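Local coordinates for protein MIPZ (PDB 2XJ9) that acts as a division-plane-positioning ATPase in Caulobacter crescentus, a cell division inhibitor whose gradient is driven by localized dimerization and nucleoid binding, at residues Pro216-Arg221 against Gln255-Leu260; Arg221-Glu226 against Leu248-Ala253. The protein carries 1 engineered substitution. One frame throughout, in Å; residues are numbered along the deposited sequence.

Interaction 1 (Pro216-Arg221 against Gln255-Leu260); sequences PGLRDR and QELRAL. With AGS (phosphothiophosphoric acid-adenylate ester), chain D.
Glu256 reaches from its helix toward Arg221, and the two side chains meet tip to tip. Arg221 NH1 forms a salt bridge to Glu256 OE2 at 2.6 Å, although the position of NH1 is not very certain; the carboxylate lies near the guanidinium edge, the two planes 52° apart. Glu256 OE2 also lies 3.3 Å from Arg219 CG, while Arg219 CB lies over one face of the Arg221 guanidinium, toward its rim. With chi2 at 173°, Glu256 extends CD into the loop and leaves its stem against Leu218, whose CD2 is 3.9 Å from Glu256 CB. Leu218 CD2 also touches Leu257 CD1, and Pro216 CD packs on Leu260 CD2 at 4.0 Å, crossing it at about a right angle. The loop backbone reads the adenine of the ATP analogue: Arg219 O accepts from AGS N6 at 3.2 Å. Arg221 N donates to AGS N1 at 3.0 Å. In the second shell, Tyr224 OH makes a probable hydrogen bond with Glu256 OE1. An alanine in place of Glu256 would probably leave Arg221 and Tyr224 without this shared partner, the arginine freer to swing. The contact ties the loop following edge strand 213-215 to helix 249-263, which on its Leu257 and Leu260 side packs against helix 18-30.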
loop_
_atom_site.group_PDB
_atom_site.type_symbol
_atom_site.label_atom_id
_atom_site.label_comp_id
_atom_site.label_asym_id
_atom_site.label_seq_id
_atom_site.Cartn_x
_atom_site.Cartn_y
_atom_site.Cartn_z
ATOM N N PRO A 216 -16.151 -12.380 -0.945
ATOM C CA PRO A 216 -16.954 -11.163 -1.098
ATOM C C PRO A 216 -16.162 -9.901 -0.766
ATOM O O PRO A 216 -15.443 -9.859 0.245
ATOM C CB PRO A 216 -18.073 -11.343 -0.064
ATOM C CG PRO A 216 -17.743 -12.622 0.711
ATOM C CD PRO A 216 -16.349 -13.007 0.369
ATOM N N GLY A 217 -16.301 -8.873 -1.603
ATOM C CA GLY A 217 -15.566 -7.635 -1.408
ATOM C C GLY A 217 -16.031 -6.772 -0.242
ATOM O O GLY A 217 -17.167 -6.885 0.216
ATOM N N LEU A 218 -15.134 -5.924 0.259
ATOM C CA LEU A 218 -15.549 -4.761 1.039
ATOM C C LEU A 218 -15.589 -3.537 0.128
ATOM O O LEU A 218 -14.946 -3.506 -0.920
ATOM C CB LEU A 218 -14.594 -4.498 2.187
ATOM C CG LEU A 218 -14.342 -5.661 3.147
ATOM C CD1 LEU A 218 -13.614 -5.150 4.403
ATOM C CD2 LEU A 218 -15.650 -6.328 3.513
ATOM N N ARG A 219 -16.350 -2.528 0.508
ATOM C CA ARG A 219 -16.419 -1.346 -0.325
ATOM C C ARG A 219 -15.703 -0.240 0.392
ATOM O O ARG A 219 -15.549 -0.282 1.604
ATOM C CB ARG A 219 -17.863 -0.967 -0.599
ATOM C CG ARG A 219 -18.588 -2.022 -1.396
ATOM C CD ARG A 219 -19.822 -1.454 -2.060
ATOM N NE ARG A 219 -19.617 -0.065 -2.469
ATOM C CZ ARG A 219 -20.403 0.592 -3.321
ATOM N NH1 ARG A 219 -20.136 1.857 -3.633
ATOM N NH2 ARG A 219 -21.449 -0.016 -3.869
ATOM N N ASP A 220 -15.246 0.741 -0.367
ATOM C CA ASP A 220 -14.604 1.918 0.191
ATOM C C ASP A 220 -15.581 2.583 1.167
ATOM O O ASP A 220 -16.686 2.933 0.799
ATOM C CB ASP A 220 -14.210 2.850 -0.964
ATOM C CG ASP A 220 -13.182 3.886 -0.574
ATOM O OD1 ASP A 220 -12.641 3.815 0.547
ATOM O OD2 ASP A 220 -12.905 4.778 -1.405
ATOM N N ARG A 221 -15.186 2.733 2.422
ATOM C CA ARG A 221 -16.100 3.244 3.424
ATOM C C ARG A 221 -15.371 3.917 4.553
ATOM O O ARG A 221 -14.603 3.282 5.268
ATOM C CB ARG A 221 -16.901 2.105 4.010
ATOM C CG ARG A 221 -17.946 1.571 3.089
ATOM C CD ARG A 221 -19.157 1.148 3.890
ATOM N NE ARG A 221 -20.304 0.911 3.029
ATOM C CZ ARG A 221 -20.564 -0.263 2.472
ATOM N NH1 ARG A 221 -19.752 -1.286 2.698
ATOM N NH2 ARG A 221 -21.630 -0.413 1.696
ATOM N N GLN A 255 -22.972 -5.759 7.576
ATOM C CA GLN A 255 -23.411 -6.744 6.591
ATOM C C GLN A 255 -22.246 -7.419 5.867
ATOM O O GLN A 255 -22.071 -8.624 5.994
ATOM C CB GLN A 255 -24.364 -6.112 5.575
ATOM C CG GLN A 255 -25.826 -6.299 5.919
ATOM C CD GLN A 255 -26.175 -7.765 6.131
ATOM O OE1 GLN A 255 -27.307 -8.101 6.493
ATOM N NE2 GLN A 255 -25.198 -8.650 5.907
ATOM N N GLU A 256 -21.465 -6.642 5.114
ATOM C CA GLU A 256 -20.309 -7.146 4.373
ATOM C C GLU A 256 -19.343 -7.918 5.238
ATOM O O GLU A 256 -18.792 -8.929 4.813
ATOM C CB GLU A 256 -19.521 -5.994 3.799
ATOM C CG GLU A 256 -20.205 -5.242 2.728
ATOM C CD GLU A 256 -19.431 -4.030 2.350
ATOM O OE1 GLU A 256 -18.508 -3.681 3.117
ATOM O OE2 GLU A 256 -19.736 -3.424 1.303
ATOM N N LEU A 257 -19.098 -7.405 6.437
ATOM C CA LEU A 257 -18.198 -8.061 7.347
ATOM C C LEU A 257 -18.745 -9.440 7.625
ATOM O O LEU A 257 -18.010 -10.435 7.586
ATOM C CB LEU A 257 -18.099 -7.290 8.646
ATOM C CG LEU A 257 -16.790 -6.560 8.906
ATOM C CD1 LEU A 257 -16.087 -6.187 7.600
ATOM C CD2 LEU A 257 -17.087 -5.335 9.743
ATOM N N ARG A 258 -20.039 -9.501 7.906
ATOM C CA ARG A 258 -20.676 -10.780 8.187
ATOM C C ARG A 258 -20.545 -11.725 6.990
ATOM O O ARG A 258 -20.061 -12.843 7.124
ATOM C CB ARG A 258 -22.137 -10.583 8.579
ATOM C CG ARG A 258 -22.773 -11.801 9.201
ATOM C CD ARG A 258 -24.177 -11.489 9.683
ATOM N NE ARG A 258 -24.163 -10.491 10.752
ATOM C CZ ARG A 258 -24.830 -9.335 10.724
ATOM N NH1 ARG A 258 -24.741 -8.496 11.760
ATOM N NH2 ARG A 258 -25.590 -9.017 9.671
ATOM N N ALA A 259 -20.942 -11.272 5.813
ATOM C CA ALA A 259 -20.782 -12.093 4.626
ATOM C C ALA A 259 -19.363 -12.602 4.549
ATOM O O ALA A 259 -19.135 -13.789 4.356
ATOM C CB ALA A 259 -21.095 -11.318 3.400
ATOM N N LEU A 260 -18.412 -11.689 4.705
ATOM C CA LEU A 260 -16.996 -12.036 4.708
ATOM C C LEU A 260 -16.688 -13.167 5.702
ATOM O O LEU A 260 -16.234 -14.241 5.307
ATOM C CB LEU A 260 -16.141 -10.790 4.983
ATOM C CG LEU A 260 -14.672 -10.804 4.531
ATOM C CD1 LEU A 260 -13.756 -10.800 5.738
ATOM C CD2 LEU A 260 -14.366 -12.017 3.645
HETATM P PG AGS D . 0.692 -1.910 3.754
HETATM S S1G AGS D . 1.528 -2.465 2.600
HETATM O O2G AGS D . 1.002 -0.484 4.154
HETATM O O3G AGS D . 0.580 -2.786 4.982
HETATM P PB AGS D . -2.090 -2.618 3.868
HETATM O O1B AGS D . -2.335 -3.810 2.969
HETATM O O2B AGS D . -1.866 -2.702 5.357
HETATM O O3B AGS D . -0.831 -1.849 3.202
HETATM P PA AGS D . -4.216 -0.896 4.654
HETATM O O1A AGS D . -5.029 -1.912 5.429
HETATM O O2A AGS D . -3.401 0.102 5.392
HETATM O O3A AGS D . -3.303 -1.622 3.576
HETATM O "O5'" AGS D . -5.179 -0.125 3.635
HETATM C "C5'" AGS D . -4.638 0.859 2.770
HETATM C "C4'" AGS D . -5.359 2.201 2.973
HETATM O "O4'" AGS D . -6.694 1.965 2.614
HETATM C "C3'" AGS D . -5.438 2.697 4.406
HETATM O "O3'" AGS D . -5.462 4.114 4.395
HETATM C "C2'" AGS D . -6.775 2.254 4.956
HETATM O "O2'" AGS D . -7.207 3.209 5.936
HETATM C "C1'" AGS D . -7.598 2.236 3.685
HETATM N N9 AGS D . -8.614 1.184 3.452
HETATM C C8 AGS D . -8.372 -0.129 3.234
HETATM N N7 AGS D . -9.529 -0.811 2.995
HETATM C C5 AGS D . -10.518 0.100 3.037
HETATM C C6 AGS D . -11.962 0.067 2.867
HETATM N N6 AGS D . -12.576 -1.104 2.604
HETATM N N1 AGS D . -12.624 1.238 2.980
HETATM C C2 AGS D . -12.024 2.408 3.251
HETATM N N3 AGS D . -10.709 2.517 3.421
HETATM C C4 AGS D . -9.924 1.414 3.321
#

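Interaction 2 (Arg221-Glu226 against Leu248-Ala253); sequences RVIYRE and LQHLAA. With AGS (phosphothiophosphoric acid-adenylate ester), chain D.
Tyr224 stands between the adenine and the helix, its hydroxyl end turned to Ala253 and another part of its ring to the nucleotide. Tyr224 OH lies 3.4 Å from Ala253 O, and Tyr224 CE1 is 4.2 Å from Ala253 CB, which approaches the ring obliquely; the strongest polar partner of OH is Glu256. Chi1 of -75° sets CG anti to the carbonyl carbon, and beyond it Tyr224 CD2 comes 3.3 Å from AGS N6, with AGS N1 near the plane of the ring at its edge. His24 meets this ring edge-to-face. In this P-loop ATPase, the loop Arg221-Glu226 thus forms one wall of the adenine pocket, backed by helix 249-263. Arg221 lays one guanidinium face over the helix, where Ala252 CB is 3.5 Å from Arg221 NH2. The Gln249 amide, whose orientation is uncertain, approaches the guanidinium edge with its plane turned 70° away. Ile223 divides its two branches: CG2 packs on Ala253 CB at 4.2 Å, and CD1 approaches the His250 ring obliquely, 4.0 Å from His250 CE1, the two side chains crossing at about a right angle. Arg225 faces the other way, its guanidinium over AGS N3, with NH1 in a salt bridge to Glu192 of the second subunit.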
loop_
_atom_site.group_PDB
_atom_site.type_symbol
_atom_site.label_atom_id
_atom_site.label_comp_id
_atom_site.label_asym_id
_atom_site.label_seq_id
_atom_site.Cartn_x
_atom_site.Cartn_y
_atom_site.Cartn_z
ATOM N N ARG A 221 -15.186 2.733 2.422
ATOM C CA ARG A 221 -16.100 3.244 3.424
ATOM C C ARG A 221 -15.371 3.917 4.553
ATOM O O ARG A 221 -14.603 3.282 5.268
ATOM C CB ARG A 221 -16.901 2.105 4.010
ATOM C CG ARG A 221 -17.946 1.571 3.089
ATOM C CD ARG A 221 -19.157 1.148 3.890
ATOM N NE ARG A 221 -20.304 0.911 3.029
ATOM C CZ ARG A 221 -20.564 -0.263 2.472
ATOM N NH1 ARG A 221 -19.752 -1.286 2.698
ATOM N NH2 ARG A 221 -21.630 -0.413 1.696
ATOM N N VAL A 222 -15.647 5.191 4.746
ATOM C CA VAL A 222 -15.056 5.959 5.828
ATOM C C VAL A 222 -14.992 5.227 7.168
ATOM O O VAL A 222 -14.037 5.386 7.919
ATOM C CB VAL A 222 -15.859 7.260 6.058
ATOM C CG1 VAL A 222 -14.963 8.341 6.650
ATOM C CG2 VAL A 222 -16.490 7.724 4.749
ATOM N N ILE A 223 -16.029 4.455 7.471
ATOM C CA ILE A 223 -16.161 3.807 8.763
ATOM C C ILE A 223 -15.102 2.710 8.944
ATOM O O ILE A 223 -14.804 2.283 10.076
ATOM C CB ILE A 223 -17.601 3.239 8.974
ATOM C CG1 ILE A 223 -17.787 2.735 10.404
ATOM C CG2 ILE A 223 -17.901 2.138 7.978
ATOM C CD1 ILE A 223 -17.656 3.822 11.446
ATOM N N TYR A 224 -14.517 2.272 7.832
ATOM C CA TYR A 224 -13.469 1.252 7.887
ATOM C C TYR A 224 -12.111 1.850 8.231
ATOM O O TYR A 224 -11.117 1.129 8.367
ATOM C CB TYR A 224 -13.363 0.524 6.557
ATOM C CG TYR A 224 -14.470 -0.480 6.279
ATOM C CD1 TYR A 224 -15.111 -1.152 7.310
ATOM C CD2 TYR A 224 -14.879 -0.747 4.981
ATOM C CE1 TYR A 224 -16.126 -2.061 7.049
ATOM C CE2 TYR A 224 -15.878 -1.647 4.724
ATOM C CZ TYR A 224 -16.494 -2.303 5.761
ATOM O OH TYR A 224 -17.487 -3.208 5.505
ATOM N N ARG A 225 -12.065 3.170 8.377
ATOM C CA ARG A 225 -10.785 3.852 8.382
ATOM C C ARG A 225 -10.810 4.967 9.377
ATOM O O ARG A 225 -9.776 5.456 9.806
ATOM C CB ARG A 225 -10.503 4.415 6.992
ATOM C CG ARG A 225 -10.297 5.882 7.018
ATOM C CD ARG A 225 -9.859 6.410 5.698
ATOM N NE ARG A 225 -10.888 6.467 4.726
ATOM C CZ ARG A 225 -10.837 6.215 3.430
ATOM N NH1 ARG A 225 -11.969 6.388 2.784
ATOM N NH2 ARG A 225 -9.754 5.789 2.785
ATOM N N GLU A 226 -12.020 5.357 9.741
ATOM C CA GLU A 226 -12.275 6.593 10.464
ATOM C C GLU A 226 -12.004 6.451 11.956
ATOM O O GLU A 226 -11.739 7.443 12.631
ATOM C CB GLU A 226 -13.722 7.006 10.231
ATOM C CG GLU A 226 -14.131 8.259 10.952
ATOM C CD GLU A 226 -15.619 8.555 10.817
ATOM O OE1 GLU A 226 -16.415 7.585 10.817
ATOM O OE2 GLU A 226 -15.989 9.751 10.711
ATOM N N LEU A 248 -26.118 5.780 7.804
ATOM C CA LEU A 248 -26.859 4.649 7.267
ATOM C C LEU A 248 -25.835 3.577 6.905
ATOM O O LEU A 248 -26.073 2.383 7.111
ATOM C CB LEU A 248 -27.699 5.061 6.050
ATOM C CG LEU A 248 -28.794 4.092 5.578
ATOM C CD1 LEU A 248 -29.455 4.577 4.285
ATOM C CD2 LEU A 248 -28.237 2.683 5.396
ATOM N N GLN A 249 -24.680 4.024 6.405
ATOM C CA GLN A 249 -23.570 3.138 6.032
ATOM C C GLN A 249 -23.261 1.991 7.032
ATOM O O GLN A 249 -22.827 0.913 6.620
ATOM C CB GLN A 249 -22.293 3.953 5.783
ATOM C CG GLN A 249 -22.432 5.115 4.797
ATOM C CD GLN A 249 -21.725 4.888 3.442
ATOM O OE1 GLN A 249 -22.018 5.585 2.464
ATOM N NE2 GLN A 249 -20.796 3.923 3.384
ATOM N N HIS A 250 -23.479 2.211 8.327
ATOM C CA HIS A 250 -23.095 1.217 9.322
ATOM C C HIS A 250 -23.708 -0.143 9.040
ATOM O O HIS A 250 -23.037 -1.166 9.151
ATOM C CB HIS A 250 -23.482 1.669 10.727
ATOM C CG HIS A 250 -22.802 2.927 11.157
ATOM N ND1 HIS A 250 -22.014 3.671 10.302
ATOM C CD2 HIS A 250 -22.791 3.576 12.346
ATOM C CE1 HIS A 250 -21.544 4.724 10.947
ATOM N NE2 HIS A 250 -22.002 4.692 12.187
ATOM N N LEU A 251 -24.983 -0.161 8.669
ATOM C CA LEU A 251 -25.675 -1.422 8.486
ATOM C C LEU A 251 -25.132 -2.181 7.290
ATOM O O LEU A 251 -24.902 -3.379 7.374
ATOM C CB LEU A 251 -27.184 -1.203 8.365
ATOM C CG LEU A 251 -27.823 -0.514 9.581
ATOM C CD1 LEU A 251 -29.343 -0.468 9.436
ATOM C CD2 LEU A 251 -27.409 -1.196 10.900
ATOM N N ALA A 252 -24.911 -1.493 6.179
ATOM C CA ALA A 252 -24.327 -2.157 5.023
ATOM C C ALA A 252 -22.957 -2.736 5.377
ATOM O O ALA A 252 -22.562 -3.797 4.883
ATOM C CB ALA A 252 -24.203 -1.197 3.877
ATOM N N ALA A 253 -22.242 -2.026 6.241
ATOM C CA ALA A 253 -20.888 -2.408 6.631
ATOM C C ALA A 253 -20.839 -3.693 7.462
ATOM O O ALA A 253 -20.086 -4.629 7.145
ATOM C CB ALA A 253 -20.205 -1.263 7.384
HETATM P PG AGS D . 0.692 -1.910 3.754
HETATM S S1G AGS D . 1.528 -2.465 2.600
HETATM O O2G AGS D . 1.002 -0.484 4.154
HETATM O O3G AGS D . 0.580 -2.786 4.982
HETATM P PB AGS D . -2.090 -2.618 3.868
HETATM O O1B AGS D . -2.335 -3.810 2.969
HETATM O O2B AGS D . -1.866 -2.702 5.357
HETATM O O3B AGS D . -0.831 -1.849 3.202
HETATM P PA AGS D . -4.216 -0.896 4.654
HETATM O O1A AGS D . -5.029 -1.912 5.429
HETATM O O2A AGS D . -3.401 0.102 5.392
HETATM O O3A AGS D . -3.303 -1.622 3.576
HETATM O "O5'" AGS D . -5.179 -0.125 3.635
HETATM C "C5'" AGS D . -4.638 0.859 2.770
HETATM C "C4'" AGS D . -5.359 2.201 2.973
HETATM O "O4'" AGS D . -6.694 1.965 2.614
HETATM C "C3'" AGS D . -5.438 2.697 4.406
HETATM O "O3'" AGS D . -5.462 4.114 4.395
HETATM C "C2'" AGS D . -6.775 2.254 4.956
HETATM O "O2'" AGS D . -7.207 3.209 5.936
HETATM C "C1'" AGS D . -7.598 2.236 3.685
HETATM N N9 AGS D . -8.614 1.184 3.452
HETATM C C8 AGS D . -8.372 -0.129 3.234
HETATM N N7 AGS D . -9.529 -0.811 2.995
HETATM C C5 AGS D . -10.518 0.100 3.037
HETATM C C6 AGS D . -11.962 0.067 2.867
HETATM N N6 AGS D . -12.576 -1.104 2.604
HETATM N N1 AGS D . -12.624 1.238 2.980
HETATM C C2 AGS D . -12.024 2.408 3.251
HETATM N N3 AGS D . -10.709 2.517 3.421
HETATM C C4 AGS D . -9.924 1.414 3.321
#

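In the fold
Interactions 1 and 2 place two parts of one loop on helix 249-263 in reverse order, the earlier part meeting the later turns, with Arg221 common to both and interaction 2 nested inside the loop that interaction 1 closes. Their centres are 10 Å apart. The carboxylate of interaction 1 joins them, Glu256 OE1 lying 2.6 Å from Tyr224 OH, a probable hydrogen bond; Arg219 O also packs 3.4 Å from Tyr224 CE2. Both line the adenine end of the nucleotide, whereas magnesium is about 14 Å from the Leu218 side chain. The same nucleotide is hydrogen-bonded by Lys13, Ser136 and Asp139 of the second subunit, consistent with dimerization around bound ATP as in related ParA/MinD ATPases.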